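Local coordinates for gene activator AphA (Vibrio cholerae, PDB 1YG2), which activates virulence gene expression as a winged-helix transcription factor of the PadR-like family, probably by binding promoter DNA as a dimer, at the interface of chains A and B. Sequence-based numbering; all coordinates share one arbitrary frame. Chains: chain A/B, gene activator AphA.

The interface of chains A and B. Residues chain A 163, 166-167, 170; chain B 155, 159.
A:Ala163, A:Gln166, A:Trp167 and A:Glu170, spaced by three and four residues along one face of the helix 145-177, meet B:Arg155 and B:Leu159, one turn apart on the same helix of the partner chain. The packing resembles knobs-into-holes: the four chain A residues frame a hole, B:Leu159 is the knob, and a salt bridge closes one end. The B:Leu159 CD1 methyl points at the backbone of A:Trp167, 3.9 Å from CA, while CD2 turns towards the amide of A:Gln166, whose extended chain crosses the leucine at about a right angle. The small A:Ala163 probably allows the close approach, its CB lying 3.5 Å from the backbone O of B:Leu159. With CG opposite the backbone N (chi1 178°), the indole of A:Trp167 turns away from the leucine, leaving CA and CB to pack on the methyl. B:Arg155 bends at chi2 (-96°) and chi3 to present its guanidinium side-on to A:Glu170. B:Arg155 NH2 donates to A:Glu170 OE2 at 2.7 Å, almost within the guanidinium plane, and B:Arg155 NE to A:Glu170 OE1 at 3.0 Å, with OE1 tilted 21° out of that plane. Both oxygens use their syn lone pairs, and this two-point grip should restrict rotation of the carboxylate. B:Leu159 CD1 also lies 3.7 Å from A:Glu170 OE2, so the salt bridge borders the apolar contact. Two-fold symmetry repeats the patch with the chains exchanged. Through leucine packing and salt bridge, these C-terminal helices probably help hold the AphA dimer together.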
loop_
_atom_site.group_PDB
_atom_site.type_symbol
_atom_site.label_atom_id
_atom_site.label_comp_id
_atom_site.label_asym_id
_atom_site.label_seq_id
_atom_site.Cartn_x
_atom_site.Cartn_y
_atom_site.Cartn_z
ATOM N N ALA A 163 -8.736 -7.991 -3.412
ATOM C CA ALA A 163 -9.595 -7.016 -2.769
ATOM C C ALA A 163 -9.609 -5.738 -3.603
ATOM O O ALA A 163 -10.645 -5.112 -3.774
ATOM C CB ALA A 163 -9.099 -6.726 -1.352
ATOM N N GLN A 166 -11.809 -6.194 -6.624
ATOM C CA GLN A 166 -13.213 -6.119 -6.231
ATOM C C GLN A 166 -13.622 -4.641 -6.130
ATOM O O GLN A 166 -14.695 -4.246 -6.583
ATOM C CB GLN A 166 -13.404 -6.810 -4.881
ATOM C CG GLN A 166 -14.842 -6.979 -4.456
ATOM C CD GLN A 166 -14.975 -7.672 -3.102
ATOM O OE1 GLN A 166 -14.410 -8.740 -2.878
ATOM N NE2 GLN A 166 -15.729 -7.062 -2.198
ATOM N N TRP A 167 -12.756 -3.824 -5.535
ATOM C CA TRP A 167 -13.036 -2.399 -5.383
ATOM C C TRP A 167 -13.086 -1.683 -6.733
ATOM O O TRP A 167 -14.004 -0.914 -7.012
ATOM C CB TRP A 167 -11.962 -1.732 -4.521
ATOM C CG TRP A 167 -12.191 -0.270 -4.384
ATOM C CD1 TRP A 167 -13.220 0.335 -3.724
ATOM C CD2 TRP A 167 -11.421 0.778 -4.976
ATOM N NE1 TRP A 167 -13.143 1.698 -3.875
ATOM C CE2 TRP A 167 -12.047 1.998 -4.643
ATOM C CE3 TRP A 167 -10.263 0.808 -5.771
ATOM C CZ2 TRP A 167 -11.557 3.238 -5.062
ATOM C CZ3 TRP A 167 -9.771 2.039 -6.191
ATOM C CH2 TRP A 167 -10.425 3.240 -5.837
ATOM N N GLU A 170 -16.200 -2.133 -8.502
ATOM C CA GLU A 170 -17.276 -1.335 -7.921
ATOM C C GLU A 170 -17.216 0.096 -8.434
ATOM O O GLU A 170 -18.245 0.704 -8.717
ATOM C CB GLU A 170 -17.197 -1.333 -6.396
ATOM C CG GLU A 170 -17.715 -2.598 -5.768
ATOM C CD GLU A 170 -17.892 -2.469 -4.274
ATOM O OE1 GLU A 170 -18.395 -1.423 -3.809
ATOM O OE2 GLU A 170 -17.540 -3.423 -3.559
ATOM N N ARG B 155 -15.181 2.615 0.843
ATOM C CA ARG B 155 -15.179 1.183 0.553
ATOM C C ARG B 155 -13.785 0.616 0.285
ATOM O O ARG B 155 -13.536 -0.564 0.537
ATOM C CB ARG B 155 -16.071 0.885 -0.658
ATOM C CG ARG B 155 -17.501 1.397 -0.548
ATOM C CD ARG B 155 -18.438 0.333 -0.067
ATOM N NE ARG B 155 -18.250 -0.905 -0.817
ATOM C CZ ARG B 155 -18.450 -2.105 -0.289
ATOM N NH1 ARG B 155 -18.850 -2.197 0.977
ATOM N NH2 ARG B 155 -18.212 -3.202 -0.996
ATOM N N LEU B 159 -12.443 -2.900 2.065
ATOM C CA LEU B 159 -12.092 -4.117 1.344
ATOM C C LEU B 159 -10.634 -4.512 1.505
ATOM O O LEU B 159 -10.324 -5.677 1.771
ATOM C CB LEU B 159 -12.442 -3.951 -0.135
ATOM C CG LEU B 159 -13.949 -3.794 -0.380
ATOM C CD1 LEU B 159 -14.237 -3.470 -1.843
ATOM C CD2 LEU B 159 -14.645 -5.090 0.023
#